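Local coordinates for nudix Hydrolase, RenU (Mycolicibacterium smegmatis, PDB 6UUF), which probably hydrolyses nucleoside diphosphate derivatives, perhaps NADH among them, as a magnesium-dependent enzyme of the Nudix family, at residues A[27-32]-A[37-42]; A[109-114]-A[154-159]; A[46-51]-A[123-128]; A[77-82]-A[127-132]; A[7-12]-A[101-106]. The protein carries 3 engineered substitutions. All coordinates share one frame; numbering follows the deposited sequence.

Contact 1. Residues A[27-32]-A[37-42]; sequences LLRAPM and AAVLLQ
Arg29 faces Val39, and Ala30 faces Ala38, in the beta hairpin that joins strands 23-31 and 37-44 within the mixed sheet of the Nudix fold. The axes of the two short strands run at 145°, so the pairing is antiparallel with a clear twist. Backbone bonds fix the register. Ala30 and Ala38 form the hydrogen-bonded pair: Ala30 N gives to Ala38 O at 2.8 Å, and Ala38 N returns to Ala30 O at 2.7 Å with an N-H...O angle of 169°. The neighbouring pair, Arg29 and Val39, is non-hydrogen-bonded. Further along, Leu40 N still reaches Leu28 O at 3.1 Å, but Leu28 N and Leu40 O stand 5.1 Å apart. A water fills that gap, accepting from Leu28 N and donating to Leu40 O, which is direct evidence that the strands diverge here.

Apolar contacts decorate both faces. Leu27 has CG anti to its backbone N (chi1 178°), which carries CD1 to 3.8 Å from Val39 CB. On the same valine, CG1 meets Arg29 CG at 4.1 Å, an aliphatic contact only, because the arginine chain then bends at chi3 and takes its guanidinium off to Ile160 O and Asp113. On the other face, Leu28 and Leu40 both lie against Trp131. Close to the turn, CE of the poorly ordered Met32 comes back to 3.8 Å from Ala38 CB.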
# COMPACT_ATOMS: atom_id res chain seq x y z
N LEU A 27 2.91 0.64 2.86
CA LEU A 27 3.97 -0.37 2.98
C LEU A 27 4.54 -0.26 4.37
O LEU A 27 5.44 0.55 4.63
CB LEU A 27 5.05 -0.12 1.93
CG LEU A 27 6.28 -1.02 1.91
CD1 LEU A 27 5.81 -2.45 1.89
CD2 LEU A 27 7.10 -0.76 0.64
N LEU A 28 3.97 -1.03 5.28
CA LEU A 28 4.34 -1.00 6.68
C LEU A 28 5.43 -2.06 6.96
O LEU A 28 5.21 -3.23 6.70
CB LEU A 28 3.14 -1.30 7.55
CG LEU A 28 3.41 -1.26 9.06
CD1 LEU A 28 4.01 0.08 9.54
CD2 LEU A 28 2.10 -1.52 9.76
N ARG A 29 6.56 -1.62 7.51
CA ARG A 29 7.71 -2.48 7.81
C ARG A 29 7.82 -2.75 9.28
O ARG A 29 7.51 -1.87 10.09
CB ARG A 29 9.01 -1.86 7.33
CG ARG A 29 8.97 -1.40 5.87
CD ARG A 29 10.29 -0.76 5.46
NE ARG A 29 10.65 0.42 6.27
CZ ARG A 29 11.80 1.07 6.17
NH1 ARG A 29 12.77 0.66 5.32
NH2 ARG A 29 12.01 2.13 6.94
N ALA A 30 8.22 -3.98 9.62
CA ALA A 30 8.53 -4.33 11.02
C ALA A 30 9.73 -5.26 11.15
O ALA A 30 9.93 -6.13 10.32
CB ALA A 30 7.32 -4.93 11.74
N PRO A 31 10.53 -5.06 12.21
CA PRO A 31 11.68 -5.94 12.41
C PRO A 31 11.21 -7.27 12.96
O PRO A 31 10.26 -7.31 13.75
CB PRO A 31 12.52 -5.20 13.45
CG PRO A 31 11.61 -4.20 14.08
CD PRO A 31 10.30 -4.19 13.38
N MET A 32 11.86 -8.34 12.54
CA MET A 32 11.59 -9.64 13.15
C MET A 32 12.51 -9.86 14.37
O MET A 32 13.56 -9.20 14.46
CB MET A 32 11.77 -10.72 12.10
CG MET A 32 10.75 -10.63 10.98
SD MET A 32 9.10 -10.73 11.68
CE MET A 32 8.23 -11.84 10.58
N ALA A 37 13.73 -7.46 8.18
CA ALA A 37 12.54 -6.69 7.98
C ALA A 37 11.37 -7.52 7.38
O ALA A 37 11.55 -8.19 6.37
CB ALA A 37 12.86 -5.52 7.10
N ALA A 38 10.18 -7.44 7.98
CA ALA A 38 8.96 -7.90 7.32
C ALA A 38 8.06 -6.76 6.86
O ALA A 38 8.09 -5.68 7.41
CB ALA A 38 8.18 -8.84 8.23
N VAL A 39 7.21 -7.03 5.86
CA VAL A 39 6.18 -6.09 5.45
C VAL A 39 4.79 -6.72 5.54
O VAL A 39 4.61 -7.93 5.41
CB VAL A 39 6.47 -5.48 4.04
CG1 VAL A 39 7.86 -4.84 4.02
CG2 VAL A 39 6.40 -6.50 2.95
N LEU A 40 3.79 -5.88 5.77
CA LEU A 40 2.45 -6.37 6.01
C LEU A 40 1.73 -6.39 4.70
O LEU A 40 1.55 -5.36 4.11
CB LEU A 40 1.72 -5.49 7.01
CG LEU A 40 0.26 -5.88 7.19
CD1 LEU A 40 0.20 -7.25 7.84
CD2 LEU A 40 -0.49 -4.86 8.01
N LEU A 41 1.30 -7.56 4.23
CA LEU A 41 0.57 -7.58 2.98
C LEU A 41 -0.83 -8.09 3.18
O LEU A 41 -1.12 -8.85 4.11
CB LEU A 41 1.26 -8.42 1.90
CG LEU A 41 2.70 -8.07 1.59
CD1 LEU A 41 3.33 -9.05 0.60
CD2 LEU A 41 2.74 -6.67 1.06
N GLN A 42 -1.67 -7.68 2.25
CA GLN A 42 -3.06 -8.01 2.20
C GLN A 42 -3.33 -8.95 1.02
O GLN A 42 -2.95 -8.65 -0.12
CB GLN A 42 -3.87 -6.74 2.04
CG GLN A 42 -5.36 -6.95 2.22
CD GLN A 42 -6.12 -5.73 1.80
OE1 GLN A 42 -5.90 -5.20 0.71
NE2 GLN A 42 -7.04 -5.29 2.64
O HOH W 1 1.94 -2.82 4.62

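Contact 2. Residues A[109-114]-A[154-159]; sequences TVIADA and REVTAT
Ile111 reaches out of strand 104-113 toward Val156 and Thr157 on the last turn of helix 144-158, bridging a CA-CA gap of 7.8 Å between Ile111 and Thr157. Its CB bond is directed at the helix. From CB, the CG2 branch stays back, 4.5 Å from Thr157 CG2. The longer branch does the touching: CG1 lies beside the backbone N (chi1 -56°), and the next bond is extended (chi2 -176°), so that the chain is spent entirely on reach. At the tip, CD1 meets Val156 CG1 at 3.7 Å and Thr157 CG2 at 3.9 Å, crossing each of these side chains obliquely.

One methyl thus spans two consecutive helical residues, one of the contacts by which the C-terminal helix packs on a face of the sheet in the alpha/beta/alpha sandwich of Nudix proteins. Val92 of the adjacent strand 87-98 touches both Ile111 and Val156 and extends the apolar layer.

The polar half of Thr157 is occupied within the helix, where its OG1 lies within hydrogen-bonding reach of two carbonyls, Leu153 O and Arg154 O. Where the helix ends, Thr159 OG1 donates to Val156 O at 2.9 Å, in the carbonyl plane and on a lone pair. Val156 O also accepts from Thr159 N, at 3.0 Å, so two donors of one residue grip this carbonyl.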
# COMPACT_ATOMS: atom_id res chain seq x y z
N THR A 109 2.70 5.00 -2.79
CA THR A 109 3.08 4.08 -1.73
C THR A 109 3.65 4.89 -0.58
O THR A 109 4.57 5.72 -0.75
CB THR A 109 4.13 3.03 -2.23
OG1 THR A 109 3.53 2.23 -3.24
CG2 THR A 109 4.56 2.14 -1.09
N VAL A 110 3.10 4.64 0.60
CA VAL A 110 3.50 5.34 1.78
C VAL A 110 4.23 4.29 2.62
O VAL A 110 3.62 3.32 3.11
CB VAL A 110 2.24 5.91 2.48
CG1 VAL A 110 2.57 6.60 3.81
CG2 VAL A 110 1.55 6.92 1.57
N ILE A 111 5.54 4.49 2.77
CA ILE A 111 6.39 3.61 3.57
C ILE A 111 6.29 4.00 5.05
O ILE A 111 6.47 5.15 5.41
CB ILE A 111 7.87 3.73 3.10
CG1 ILE A 111 7.94 3.43 1.57
CG2 ILE A 111 8.76 2.85 3.94
CD1 ILE A 111 9.32 3.42 0.96
N ALA A 112 6.06 3.04 5.92
CA ALA A 112 5.99 3.33 7.34
C ALA A 112 6.61 2.20 8.12
O ALA A 112 6.75 1.08 7.58
CB ALA A 112 4.56 3.55 7.80
N ASP A 113 7.01 2.49 9.37
CA ASP A 113 7.59 1.53 10.31
C ASP A 113 6.74 1.30 11.58
O ASP A 113 6.13 2.21 12.12
CB ASP A 113 8.92 2.02 10.78
CG ASP A 113 9.93 2.18 9.67
OD1 ASP A 113 9.74 1.72 8.53
OD2 ASP A 113 10.96 2.81 9.94
N ALA A 114 6.71 0.06 12.04
CA ALA A 114 6.24 -0.27 13.38
C ALA A 114 7.41 -0.88 14.18
O ALA A 114 8.40 -1.39 13.60
CB ALA A 114 5.12 -1.28 13.28
N ARG A 154 11.85 -1.73 -3.10
CA ARG A 154 12.96 -2.30 -2.33
C ARG A 154 14.20 -1.42 -2.33
O ARG A 154 14.87 -1.27 -1.29
CB ARG A 154 13.33 -3.65 -2.90
CG ARG A 154 12.31 -4.70 -2.55
CD ARG A 154 12.85 -5.52 -1.41
NE ARG A 154 13.53 -6.68 -1.93
CZ ARG A 154 14.25 -7.51 -1.19
NH1 ARG A 154 14.47 -7.30 0.11
NH2 ARG A 154 14.77 -8.56 -1.80
N GLU A 155 14.52 -0.87 -3.50
CA GLU A 155 15.69 0.03 -3.62
C GLU A 155 15.49 1.24 -2.70
O GLU A 155 16.37 1.65 -1.95
CB GLU A 155 15.90 0.46 -5.08
CG GLU A 155 16.31 -0.70 -5.98
CD GLU A 155 16.28 -0.43 -7.48
OE1 GLU A 155 15.86 0.66 -7.95
OE2 GLU A 155 16.68 -1.35 -8.23
N VAL A 156 14.29 1.79 -2.73
CA VAL A 156 13.95 2.85 -1.81
C VAL A 156 13.96 2.41 -0.36
O VAL A 156 14.52 3.08 0.48
CB VAL A 156 12.57 3.45 -2.14
CG1 VAL A 156 12.16 4.48 -1.10
CG2 VAL A 156 12.61 4.08 -3.53
N THR A 157 13.36 1.29 -0.03
CA THR A 157 13.35 0.92 1.40
C THR A 157 14.78 0.74 1.93
O THR A 157 15.05 1.07 3.09
CB THR A 157 12.51 -0.35 1.67
OG1 THR A 157 12.95 -1.38 0.80
CG2 THR A 157 11.02 -0.10 1.42
N ALA A 158 15.69 0.26 1.08
CA ALA A 158 17.06 -0.03 1.51
C ALA A 158 17.82 1.24 1.81
O ALA A 158 18.81 1.18 2.53
CB ALA A 158 17.82 -0.87 0.48
N THR A 159 17.36 2.38 1.31
CA THR A 159 17.98 3.66 1.68
C THR A 159 17.35 4.31 2.92
O THR A 159 17.77 5.38 3.25
CB THR A 159 17.92 4.68 0.54
OG1 THR A 159 16.59 5.18 0.43
CG2 THR A 159 18.38 4.08 -0.81

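Contact 3. Residues A[46-51]-A[123-128]; sequences PWSHQG and NRESAE
Trp47 carries CG between its own backbone N and carbonyl carbon (chi1 56°), a rotation that swings the indole across to Arg124 and Glu125. In return, Glu125 has a nearly eclipsed first torsion (chi1 8°) that sets its CB and CG beside Ser48 before the chain bends again at chi2. The six-membered part of the indole makes the approach. CZ2 meets Arg124 O at 3.6 Å, with the carbonyl oxygen at the ring edge and near its plane. The neighbouring CH2 comes to 3.8 Å from Glu125 CA, which approaches obliquely. Ring and carboxylate planes are 67° apart, and the two side chains cross at about a right angle.

The contact lies where two beta turns come together: a type II turn from Ser48 to Gly51, closed by Gly51 N to Ser48 O at 2.9 Å, and a type II' turn from Asn123 to Ser126, closed by Ser126 N to Asn123 O at 3.1 Å. The first lies in the loop between strands 37-44 and 54-60, the second leads into strand 126-133, and both are at the protein surface.

Ser48 meets Glu125 through carbon, with CB to CB 3.7 Å. Ser48 OG bonds to Ala45 O, and the 3.7 Å from Ser48 OG to Glu125 CB is mere packing. Beyond this, the Glu125 carboxylate turns away to a weak hydrogen bond with Gln42 and a long, weak ion pair with Arg44.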
# COMPACT_ATOMS: atom_id res chain seq x y z
N PRO A 46 -11.24 -12.76 -3.50
CA PRO A 46 -11.76 -12.93 -4.90
C PRO A 46 -12.87 -11.98 -5.42
O PRO A 46 -12.80 -11.56 -6.59
CB PRO A 46 -12.24 -14.39 -4.91
CG PRO A 46 -11.18 -15.05 -4.06
CD PRO A 46 -10.76 -14.05 -2.99
N TRP A 47 -13.83 -11.61 -4.55
CA TRP A 47 -14.85 -10.61 -4.91
C TRP A 47 -14.35 -9.17 -5.10
O TRP A 47 -15.10 -8.38 -5.65
CB TRP A 47 -16.06 -10.60 -3.96
CG TRP A 47 -15.80 -10.40 -2.48
CD1 TRP A 47 -15.85 -11.36 -1.52
CD2 TRP A 47 -15.53 -9.15 -1.79
NE1 TRP A 47 -15.59 -10.81 -0.29
CE2 TRP A 47 -15.40 -9.46 -0.42
CE3 TRP A 47 -15.37 -7.82 -2.21
CZ2 TRP A 47 -15.11 -8.48 0.57
CZ3 TRP A 47 -15.08 -6.83 -1.21
CH2 TRP A 47 -14.96 -7.18 0.16
N SER A 48 -13.15 -8.83 -4.62
CA SER A 48 -12.55 -7.49 -4.80
C SER A 48 -11.63 -7.42 -6.02
O SER A 48 -11.29 -8.47 -6.64
CB SER A 48 -11.80 -7.03 -3.53
OG SER A 48 -10.54 -7.68 -3.36
N HIS A 49 -11.23 -6.18 -6.35
CA HIS A 49 -10.33 -5.87 -7.48
C HIS A 49 -9.02 -6.66 -7.37
O HIS A 49 -8.24 -6.48 -6.41
CB HIS A 49 -10.04 -4.35 -7.58
CG HIS A 49 -9.31 -3.92 -8.83
ND1 HIS A 49 -7.94 -3.82 -8.89
CD2 HIS A 49 -9.77 -3.55 -10.05
CE1 HIS A 49 -7.58 -3.42 -10.10
NE2 HIS A 49 -8.68 -3.26 -10.82
N GLN A 50 -8.81 -7.55 -8.33
CA GLN A 50 -7.63 -8.39 -8.39
C GLN A 50 -7.58 -9.34 -7.16
O GLN A 50 -6.53 -9.54 -6.55
CB GLN A 50 -6.38 -7.50 -8.53
CG GLN A 50 -5.38 -8.01 -9.54
CD GLN A 50 -5.76 -7.66 -10.96
OE1 GLN A 50 -5.51 -6.55 -11.43
NE2 GLN A 50 -6.36 -8.61 -11.66
N GLY A 51 -8.74 -9.90 -6.81
CA GLY A 51 -8.85 -10.92 -5.76
C GLY A 51 -8.05 -12.17 -6.09
O GLY A 51 -8.01 -12.59 -7.25
N ASN A 123 -10.78 -7.04 8.12
CA ASN A 123 -12.09 -6.52 7.79
C ASN A 123 -12.07 -6.13 6.30
O ASN A 123 -11.02 -6.22 5.66
CB ASN A 123 -12.38 -5.31 8.68
CG ASN A 123 -13.87 -5.08 8.90
OD1 ASN A 123 -14.71 -5.89 8.49
ND2 ASN A 123 -14.20 -3.96 9.55
N ARG A 124 -13.21 -5.72 5.74
CA ARG A 124 -13.27 -5.27 4.35
C ARG A 124 -12.81 -6.41 3.39
O ARG A 124 -13.29 -7.55 3.55
CB ARG A 124 -12.48 -3.95 4.18
CG ARG A 124 -13.06 -2.76 4.94
CD ARG A 124 -13.95 -1.91 4.04
NE ARG A 124 -14.40 -0.67 4.67
CZ ARG A 124 -15.03 0.33 4.04
NH1 ARG A 124 -15.29 0.26 2.73
NH2 ARG A 124 -15.38 1.41 4.72
N GLU A 125 -11.87 -6.14 2.47
CA GLU A 125 -11.40 -7.16 1.50
C GLU A 125 -10.20 -8.00 2.03
O GLU A 125 -9.57 -8.76 1.26
CB GLU A 125 -11.10 -6.59 0.08
CG GLU A 125 -11.13 -5.09 -0.13
CD GLU A 125 -9.86 -4.40 0.30
OE1 GLU A 125 -9.84 -3.83 1.41
OE2 GLU A 125 -8.89 -4.43 -0.49
N SER A 126 -9.89 -7.86 3.32
CA SER A 126 -8.80 -8.60 3.95
C SER A 126 -9.26 -10.04 4.13
O SER A 126 -9.99 -10.37 5.09
CB SER A 126 -8.38 -7.97 5.28
OG SER A 126 -8.00 -6.61 5.06
N ALA A 127 -8.89 -10.85 3.14
CA ALA A 127 -9.08 -12.28 3.20
C ALA A 127 -8.05 -12.83 4.18
O ALA A 127 -8.35 -13.69 5.01
CB ALA A 127 -8.89 -12.92 1.82
N GLU A 128 -6.84 -12.30 4.06
CA GLU A 128 -5.80 -12.47 5.05
C GLU A 128 -4.88 -11.22 5.01
O GLU A 128 -4.80 -10.47 4.01
CB GLU A 128 -5.04 -13.80 4.79
CG GLU A 128 -4.17 -14.30 5.96
CD GLU A 128 -3.07 -15.28 5.54
OE1 GLU A 128 -3.22 -16.00 4.53
OE2 GLU A 128 -2.04 -15.35 6.26

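Contact 4. Residues A[77-82]-A[127-132]; sequences AAAGLP and AELRWV. Engineered in segment 77-82: Ala77 (natural residue Glu), Ala78 (natural residue Glu).
The C-terminal end of the Nudix-box helix, 67-79, meets strand 126-133 through Ala79 and Leu129, whose CA atoms lie 7.5 Å apart. Leu129 CG is anti to the carbonyl carbon (chi1 -70°), and from there CD1 is the atom that touches. It presses on Ala79 CB at 3.4 Å, closer than an ordinary methyl-methyl contact, and the leucine's second torsion lies away from the staggered values. The same CD1 lies 3.7 Å from Ala78 O, so a single methyl is set against both a side chain and a backbone carbonyl oxygen near the helix end. That carbonyl has polar partners too: Ser126 OG and the backbone N of Asn123 both approach Ala78 O, tying the helix end to the chain that enters the strand.

One residue further along the strand, Arg130 reaches back to Glu128. The grip is side-on, with NE to Glu128 OE2 at 2.9 Å and NH2 to Glu128 OE1 at 3.1 Å. Glu128 OE2 lies in the guanidinium plane, whereas OE1 is tilted 29° from it. Using two nitrogens and two oxygens holds both flat groups against rotation.

Ala77 and Ala78 are engineered; both are glutamate in the natural sequence. They occupy the paired-glutamate positions of the consensus REUXEEXGU, which in relatives usually bind the divalent metal. Gly80, the first residue to leave helical backbone angles, has positive phi (72°) and supplies the consensus glycine, and Leu81 follows as its apolar last position, completing the loop-helix-loop arrangement that is the hallmark of the Nudix box.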
# COMPACT_ATOMS: atom_id res chain seq x y z
N ALA A 77 -8.81 0.73 8.39
CA ALA A 77 -10.06 0.08 7.91
C ALA A 77 -9.92 -1.42 7.59
O ALA A 77 -10.79 -2.24 7.94
CB ALA A 77 -10.63 0.82 6.71
N ALA A 78 -8.79 -1.78 6.98
CA ALA A 78 -8.54 -3.14 6.54
C ALA A 78 -7.97 -4.03 7.62
O ALA A 78 -8.18 -5.22 7.56
CB ALA A 78 -7.59 -3.13 5.35
N ALA A 79 -7.23 -3.48 8.58
CA ALA A 79 -6.46 -4.28 9.53
C ALA A 79 -6.60 -3.90 11.00
O ALA A 79 -6.08 -4.62 11.85
CB ALA A 79 -4.99 -4.28 9.14
N GLY A 80 -7.33 -2.82 11.30
CA GLY A 80 -7.50 -2.35 12.67
C GLY A 80 -6.25 -1.74 13.28
O GLY A 80 -6.17 -1.59 14.50
N LEU A 81 -5.28 -1.34 12.45
CA LEU A 81 -4.04 -0.82 12.98
C LEU A 81 -4.25 0.58 13.53
O LEU A 81 -4.81 1.41 12.82
CB LEU A 81 -2.98 -0.74 11.89
CG LEU A 81 -2.63 -2.04 11.17
CD1 LEU A 81 -1.53 -1.80 10.15
CD2 LEU A 81 -2.23 -3.11 12.17
N PRO A 82 -3.82 0.86 14.78
CA PRO A 82 -3.90 2.25 15.23
C PRO A 82 -2.75 3.06 14.69
O PRO A 82 -1.58 2.62 14.72
CB PRO A 82 -3.83 2.16 16.76
CG PRO A 82 -3.79 0.72 17.10
CD PRO A 82 -3.38 -0.03 15.86
N ALA A 127 -8.89 -10.85 3.14
CA ALA A 127 -9.08 -12.28 3.20
C ALA A 127 -8.05 -12.83 4.18
O ALA A 127 -8.35 -13.69 5.01
CB ALA A 127 -8.89 -12.92 1.82
N GLU A 128 -6.84 -12.30 4.06
CA GLU A 128 -5.80 -12.47 5.05
C GLU A 128 -4.88 -11.22 5.01
O GLU A 128 -4.80 -10.47 4.01
CB GLU A 128 -5.04 -13.80 4.79
CG GLU A 128 -4.17 -14.30 5.96
CD GLU A 128 -3.07 -15.28 5.54
OE1 GLU A 128 -3.22 -16.00 4.53
OE2 GLU A 128 -2.04 -15.35 6.26
N LEU A 129 -4.28 -10.96 6.15
CA LEU A 129 -3.13 -10.10 6.27
C LEU A 129 -2.00 -10.94 6.81
O LEU A 129 -2.18 -11.74 7.72
CB LEU A 129 -3.42 -8.99 7.23
CG LEU A 129 -4.43 -8.00 6.70
CD1 LEU A 129 -5.23 -7.46 7.88
CD2 LEU A 129 -3.67 -6.92 5.92
N ARG A 130 -0.82 -10.72 6.25
CA ARG A 130 0.31 -11.51 6.62
C ARG A 130 1.60 -10.68 6.58
O ARG A 130 1.87 -9.91 5.61
CB ARG A 130 0.40 -12.69 5.68
CG ARG A 130 1.18 -13.84 6.27
CD ARG A 130 1.56 -14.82 5.18
NE ARG A 130 0.47 -15.73 4.81
CZ ARG A 130 0.50 -16.56 3.76
NH1 ARG A 130 1.54 -16.62 2.90
NH2 ARG A 130 -0.55 -17.35 3.57
N TRP A 131 2.38 -10.83 7.64
CA TRP A 131 3.70 -10.28 7.71
C TRP A 131 4.58 -11.16 6.86
O TRP A 131 4.56 -12.37 7.04
CB TRP A 131 4.16 -10.23 9.15
CG TRP A 131 3.51 -9.12 9.90
CD1 TRP A 131 2.48 -9.22 10.80
CD2 TRP A 131 3.83 -7.74 9.81
NE1 TRP A 131 2.16 -7.98 11.28
CE2 TRP A 131 2.97 -7.05 10.70
CE3 TRP A 131 4.79 -7.00 9.06
CZ2 TRP A 131 3.01 -5.65 10.86
CZ3 TRP A 131 4.85 -5.63 9.23
CH2 TRP A 131 3.96 -4.96 10.13
N VAL A 132 5.31 -10.57 5.93
CA VAL A 132 6.10 -11.35 4.94
C VAL A 132 7.51 -10.79 4.92
O VAL A 132 7.71 -9.60 4.76
CB VAL A 132 5.50 -11.26 3.53
CG1 VAL A 132 6.37 -11.95 2.47
CG2 VAL A 132 4.10 -11.86 3.54

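Contact 5. Residues A[7-12]-A[101-106]; sequences GWVMSE and GGTQWT
Val9 faces Thr103, Gln104 and Trp105 from the short strand 8-10 and makes the close contacts of this segment with them. Before it, Gly7 pairs through its backbone with Gly19. Trp8 turns its side chain away from segment 101-106, and its ring meets Trp18 edge-to-face and Arg16 through a cation-pi interaction. Val9 points the opposite way, with its CA 6.8 Å from that of Trp105. A first torsion of 177° spreads its two methyls over different partners. CG1 comes to 4.1 Å from Gln104 O and 4.2 Å from Thr103 OG1. CG2 sits 4.2 Å from Trp105 CD1, at the edge of the indole and near its plane, so the valine abuts the pyrrole rim and does not lie over the ring.

These are van der Waals contacts, with no hydrogen bond between the two segments. Together with the backbone bonds of Met10 and Glu12, they help to set the small antiparallel hairpin of strands 8-10 and 16-18 against the turn end of another hairpin, strands 87-98 and 104-113 of the main Nudix sheet. The indole is held in place by the small hairpin itself: Trp105 NE1 bonds to Trp18 O, and its ring meets that of Phe17 with the planes at about 35°. Thr103 OG1 is turned to Ile100 O, within its own loop.

Met10 again directs its side chain away, while its backbone bonds with Ile100. Ser11 OG bonds to Ala15 N, across the turn of the small hairpin, and its side chain touches Val97. Glu12 adds a backbone bond with Ala98 and rests its side chain on the same residue.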
# COMPACT_ATOMS: atom_id res chain seq x y z
N GLY A 7 -15.21 8.85 -8.03
CA GLY A 7 -15.38 8.89 -9.47
C GLY A 7 -14.23 8.37 -10.27
O GLY A 7 -13.21 7.98 -9.75
N TRP A 8 -14.41 8.37 -11.57
CA TRP A 8 -13.48 7.75 -12.48
C TRP A 8 -12.56 8.78 -13.04
O TRP A 8 -12.95 9.92 -13.23
CB TRP A 8 -14.23 7.10 -13.66
CG TRP A 8 -15.17 6.03 -13.23
CD1 TRP A 8 -16.54 6.09 -13.18
CD2 TRP A 8 -14.80 4.74 -12.78
NE1 TRP A 8 -17.04 4.89 -12.72
CE2 TRP A 8 -15.99 4.05 -12.48
CE3 TRP A 8 -13.58 4.09 -12.61
CZ2 TRP A 8 -15.99 2.75 -12.01
CZ3 TRP A 8 -13.57 2.80 -12.13
CH2 TRP A 8 -14.77 2.14 -11.83
N VAL A 9 -11.35 8.36 -13.30
CA VAL A 9 -10.49 9.06 -14.25
C VAL A 9 -10.28 8.15 -15.46
O VAL A 9 -9.97 6.95 -15.31
CB VAL A 9 -9.16 9.40 -13.58
CG1 VAL A 9 -8.19 10.07 -14.58
CG2 VAL A 9 -9.43 10.26 -12.35
N MET A 10 -10.48 8.70 -16.65
CA MET A 10 -10.21 7.96 -17.90
C MET A 10 -8.81 8.25 -18.45
O MET A 10 -8.49 9.39 -18.72
CB MET A 10 -11.24 8.34 -18.98
CG MET A 10 -11.07 7.54 -20.29
SD MET A 10 -11.41 5.78 -20.19
CE MET A 10 -12.89 5.82 -19.16
N SER A 11 -8.01 7.22 -18.68
CA SER A 11 -6.67 7.43 -19.26
C SER A 11 -6.69 7.84 -20.73
O SER A 11 -7.68 7.62 -21.44
CB SER A 11 -5.81 6.17 -19.14
OG SER A 11 -6.22 5.12 -20.00
N GLU A 12 -5.55 8.37 -21.16
CA GLU A 12 -5.24 8.51 -22.58
C GLU A 12 -5.42 7.20 -23.36
O GLU A 12 -6.06 7.22 -24.39
CB GLU A 12 -3.81 9.02 -22.76
CG GLU A 12 -3.63 10.49 -22.39
CD GLU A 12 -2.23 11.01 -22.68
OE1 GLU A 12 -1.30 10.19 -22.86
OE2 GLU A 12 -2.06 12.26 -22.72
N GLY A 101 -8.00 15.03 -20.79
CA GLY A 101 -8.38 16.40 -20.44
C GLY A 101 -7.55 16.98 -19.33
O GLY A 101 -8.10 17.56 -18.37
N GLY A 102 -6.23 16.80 -19.44
CA GLY A 102 -5.28 17.32 -18.47
C GLY A 102 -5.11 16.48 -17.21
O GLY A 102 -4.04 16.52 -16.60
N THR A 103 -6.14 15.70 -16.85
CA THR A 103 -6.22 15.10 -15.51
C THR A 103 -5.25 13.93 -15.33
O THR A 103 -4.65 13.42 -16.28
CB THR A 103 -7.67 14.73 -15.12
OG1 THR A 103 -8.29 13.96 -16.15
CG2 THR A 103 -8.48 16.01 -14.87
N GLN A 104 -5.08 13.55 -14.08
CA GLN A 104 -4.06 12.60 -13.69
C GLN A 104 -4.59 11.59 -12.70
O GLN A 104 -5.54 11.84 -11.94
CB GLN A 104 -2.88 13.34 -13.07
CG GLN A 104 -1.61 12.52 -13.05
CD GLN A 104 -0.39 13.39 -12.97
OE1 GLN A 104 -0.27 14.19 -12.05
NE2 GLN A 104 0.52 13.25 -13.93
N TRP A 105 -3.97 10.42 -12.71
CA TRP A 105 -4.23 9.45 -11.70
C TRP A 105 -2.89 8.95 -11.22
O TRP A 105 -2.01 8.63 -12.01
CB TRP A 105 -5.04 8.29 -12.28
CG TRP A 105 -5.56 7.42 -11.24
CD1 TRP A 105 -6.72 7.59 -10.55
CD2 TRP A 105 -4.93 6.28 -10.69
NE1 TRP A 105 -6.90 6.56 -9.66
CE2 TRP A 105 -5.81 5.75 -9.72
CE3 TRP A 105 -3.74 5.61 -10.97
CZ2 TRP A 105 -5.51 4.61 -9.01
CZ3 TRP A 105 -3.45 4.49 -10.26
CH2 TRP A 105 -4.33 4.00 -9.27
N THR A 106 -2.75 8.84 -9.91
CA THR A 106 -1.54 8.23 -9.37
C THR A 106 -1.88 7.27 -8.26
O THR A 106 -2.96 7.35 -7.59
CB THR A 106 -0.64 9.33 -8.77
OG1 THR A 106 -1.41 10.04 -7.81
CG2 THR A 106 -0.14 10.28 -9.82

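In the fold
Contacts 1, 2 and 4 are buried, contact 5 is partly buried and contact 3 lies at the surface. Contact 1 is the one built on backbone pairing inside the sheet; the others join by van der Waals contacts of side chains, partly on backbone atoms, without a hydrogen bond between their segments. Contacts 1 and 2 share a seam, where Arg29 NE and Asp113 OD1 form a 2.8 Å salt bridge. Contacts 3 and 4 both end on strand 126-133 and overlap at Ala127 and Glu128. That strand also pairs with strand 37-44 of contact 1, through Leu41 N to Arg130 O at 2.8 Å. Contacts 2 and 5 occupy different parts of strand 104-113, their centres about 27 Å apart.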